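Local coordinates for protein tyrosine recombinase XerH (Helicobacter pylori, PDB 5JK0) that cuts and rejoins DNA at its recombination site with a tyrosine nucleophile, taking part in chromosome segregation, at residues L80-E85 / K127-A132. Sequence-based numbering, arbitrary orientation.
Sequences LLKFHE and KNYRIA. With nucleotides of chain H.
Water 1 accepts a hydrogen bond from K82 NZ at 3.1 Å and makes a weak one, 3.4 Å, with Y129 OH, so a single water links the ammonium group to the phenol. K82 NZ and Y129 OH lie 3.8 Å apart, too far to bond without the water. The lysine gets there by bending twice: its chain turns at chi2 (-67°), and at chi4 (58°) it swings NZ round to the tyrosine hydroxyl. K82 and Y129 each pack on a phosphate of the bound DNA; the negative charge near K82 probably helps hold its ammonium group. One residue before Y129, N128 reads an adenine, DA11 of chain H, with both ends of its amide: OD1 takes a hydrogen bond from DA11 N6 at 3.3 Å, and ND2 gives a weak one to DA11 N7. The pattern is that of the bidentate asparagine–adenine pairing at the major-groove edge, but twisted, the amide turned some 66° from the base plane. Deeper in, L80 CD2 lies against A132, 3.8 Å from its carbonyl O, with the A132 CB methyl 4.3 Å away as the apolar contact. In the core-binding domain, helix 123-143 thus shows the DNA one flank and helix 74-93 another; L114 of helix 107-117 packs on Y129, while F23 of helix 12-30 packs on L80.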
loop_
_atom_site.group_PDB
_atom_site.type_symbol
_atom_site.label_atom_id
_atom_site.label_comp_id
_atom_site.label_asym_id
_atom_site.label_seq_id
_atom_site.Cartn_x
_atom_site.Cartn_y
_atom_site.Cartn_z
ATOM N N LEU D 80 -7.761 27.756 -0.810
ATOM C CA LEU D 80 -7.774 28.397 -2.123
ATOM C C LEU D 80 -7.432 29.885 -2.032
ATOM O O LEU D 80 -6.833 30.445 -2.948
ATOM C CB LEU D 80 -9.131 28.202 -2.801
ATOM C CG LEU D 80 -9.477 26.751 -3.153
ATOM C CD1 LEU D 80 -10.728 26.683 -4.015
ATOM C CD2 LEU D 80 -8.305 26.064 -3.844
ATOM N N LEU D 81 -7.812 30.522 -0.929
ATOM C CA LEU D 81 -7.449 31.916 -0.703
ATOM C C LEU D 81 -5.950 32.029 -0.440
ATOM O O LEU D 81 -5.323 33.035 -0.774
ATOM C CB LEU D 81 -8.244 32.505 0.463
ATOM C CG LEU D 81 -9.760 32.578 0.274
ATOM C CD1 LEU D 81 -10.416 33.272 1.456
ATOM C CD2 LEU D 81 -10.106 33.286 -1.026
ATOM N N LYS D 82 -5.382 30.988 0.162
ATOM C CA LYS D 82 -3.941 30.916 0.374
ATOM C C LYS D 82 -3.207 30.835 -0.959
ATOM O O LYS D 82 -2.152 31.446 -1.136
ATOM C CB LYS D 82 -3.575 29.708 1.241
ATOM C CG LYS D 82 -4.021 29.804 2.691
ATOM C CD LYS D 82 -3.283 30.903 3.432
ATOM C CE LYS D 82 -3.639 30.897 4.910
ATOM N NZ LYS D 82 -3.334 29.580 5.540
ATOM N N PHE D 83 -3.774 30.079 -1.895
ATOM C CA PHE D 83 -3.158 29.902 -3.205
ATOM C C PHE D 83 -3.199 31.185 -4.023
ATOM O O PHE D 83 -2.260 31.487 -4.763
ATOM C CB PHE D 83 -3.838 28.773 -3.983
ATOM C CG PHE D 83 -3.323 28.622 -5.386
ATOM C CD1 PHE D 83 -2.038 28.158 -5.616
ATOM C CD2 PHE D 83 -4.114 28.958 -6.472
ATOM C CE1 PHE D 83 -1.553 28.027 -6.904
ATOM C CE2 PHE D 83 -3.637 28.826 -7.763
ATOM C CZ PHE D 83 -2.354 28.361 -7.978
ATOM N N HIS D 84 -4.290 31.933 -3.898
ATOM C CA HIS D 84 -4.395 33.220 -4.572
ATOM C C HIS D 84 -3.326 34.174 -4.055
ATOM O O HIS D 84 -2.676 34.873 -4.833
ATOM C CB HIS D 84 -5.779 33.834 -4.380
ATOM C CG HIS D 84 -5.847 35.281 -4.754
ATOM N ND1 HIS D 84 -5.740 36.294 -3.825
ATOM C CD2 HIS D 84 -5.994 35.886 -5.955
ATOM C CE1 HIS D 84 -5.825 37.461 -4.439
ATOM N NE2 HIS D 84 -5.979 37.241 -5.732
ATOM N N GLU D 85 -3.153 34.193 -2.737
ATOM C CA GLU D 85 -2.115 34.997 -2.101
ATOM C C GLU D 85 -0.735 34.593 -2.607
ATOM O O GLU D 85 0.113 35.443 -2.879
ATOM C CB GLU D 85 -2.185 34.852 -0.580
ATOM C CG GLU D 85 -1.043 35.517 0.167
ATOM C CD GLU D 85 -1.068 35.215 1.653
ATOM O OE1 GLU D 85 -1.689 35.992 2.407
ATOM O OE2 GLU D 85 -0.471 34.198 2.066
ATOM N N LYS D 127 -3.665 16.739 2.924
ATOM C CA LYS D 127 -4.617 16.048 2.063
ATOM C C LYS D 127 -5.805 16.937 1.711
ATOM O O LYS D 127 -6.284 16.921 0.578
ATOM C CB LYS D 127 -5.105 14.761 2.726
ATOM C CG LYS D 127 -4.018 13.720 2.918
ATOM C CD LYS D 127 -4.576 12.441 3.516
ATOM C CE LYS D 127 -3.491 11.389 3.664
ATOM N NZ LYS D 127 -4.030 10.116 4.210
ATOM N N ASN D 128 -6.273 17.711 2.686
ATOM C CA ASN D 128 -7.387 18.630 2.469
ATOM C C ASN D 128 -7.038 19.724 1.465
ATOM O O ASN D 128 -7.858 20.090 0.622
ATOM C CB ASN D 128 -7.825 19.263 3.789
ATOM C CG ASN D 128 -8.435 18.258 4.745
ATOM O OD1 ASN D 128 -8.924 17.207 4.331
ATOM N ND2 ASN D 128 -8.414 18.581 6.032
ATOM N N TYR D 129 -5.819 20.247 1.569
ATOM C CA TYR D 129 -5.324 21.249 0.631
ATOM C C TYR D 129 -5.289 20.693 -0.787
ATOM O O TYR D 129 -5.690 21.362 -1.738
ATOM C CB TYR D 129 -3.929 21.727 1.037
ATOM C CG TYR D 129 -3.916 22.834 2.066
ATOM C CD1 TYR D 129 -4.611 22.710 3.260
ATOM C CD2 TYR D 129 -3.191 23.997 1.848
ATOM C CE1 TYR D 129 -4.597 23.721 4.204
ATOM C CE2 TYR D 129 -3.169 25.012 2.786
ATOM C CZ TYR D 129 -3.872 24.867 3.963
ATOM O OH TYR D 129 -3.850 25.876 4.898
ATOM N N ARG D 130 -4.803 19.462 -0.913
ATOM C CA ARG D 130 -4.712 18.789 -2.202
ATOM C C ARG D 130 -6.091 18.601 -2.830
ATOM O O ARG D 130 -6.293 18.907 -4.004
ATOM C CB ARG D 130 -4.014 17.436 -2.045
ATOM C CG ARG D 130 -3.969 16.606 -3.314
ATOM C CD ARG D 130 -3.286 15.269 -3.067
ATOM N NE ARG D 130 -3.343 14.402 -4.239
ATOM C CZ ARG D 130 -4.351 13.580 -4.510
ATOM N NH1 ARG D 130 -5.391 13.514 -3.690
ATOM N NH2 ARG D 130 -4.322 12.825 -5.600
ATOM N N ILE D 131 -7.032 18.097 -2.036
ATOM C CA ILE D 131 -8.406 17.895 -2.490
ATOM C C ILE D 131 -9.041 19.216 -2.930
ATOM O O ILE D 131 -9.774 19.266 -3.920
ATOM C CB ILE D 131 -9.268 17.250 -1.383
ATOM C CG1 ILE D 131 -8.786 15.827 -1.095
ATOM C CG2 ILE D 131 -10.738 17.231 -1.775
ATOM C CD1 ILE D 131 -9.507 15.162 0.056
ATOM N N ALA D 132 -8.742 20.284 -2.197
ATOM C CA ALA D 132 -9.265 21.608 -2.519
ATOM C C ALA D 132 -8.740 22.096 -3.866
ATOM O O ALA D 132 -9.506 22.577 -4.703
ATOM C CB ALA D 132 -8.912 22.598 -1.422
ATOM P P DA H 11 -4.859 14.515 13.207
ATOM O OP1 DA H 11 -5.263 13.592 14.289
ATOM O OP2 DA H 11 -3.425 14.722 12.910
ATOM O "O5'" DA H 11 -5.570 14.074 11.841
ATOM C "C5'" DA H 11 -6.477 12.977 11.825
ATOM C "C4'" DA H 11 -7.854 13.396 12.315
ATOM O "O4'" DA H 11 -8.326 14.526 11.535
ATOM C "C3'" DA H 11 -8.928 12.312 12.201
ATOM O "O3'" DA H 11 -9.654 12.209 13.416
ATOM C "C2'" DA H 11 -9.814 12.788 11.051
ATOM C "C1'" DA H 11 -9.654 14.298 11.127
ATOM N N9 DA H 11 -9.864 14.965 9.844
ATOM C C8 DA H 11 -8.905 15.464 9.009
ATOM N N7 DA H 11 -9.385 16.006 7.915
ATOM C C5 DA H 11 -10.755 15.848 8.038
ATOM C C6 DA H 11 -11.832 16.213 7.205
ATOM N N6 DA H 11 -11.679 16.838 6.033
ATOM N N1 DA H 11 -13.078 15.908 7.626
ATOM C C2 DA H 11 -13.228 15.283 8.799
ATOM N N3 DA H 11 -12.294 14.890 9.666
ATOM C C4 DA H 11 -11.068 15.207 9.221
HETATM O O HOH W 1 -0.991 27.633 5.159
#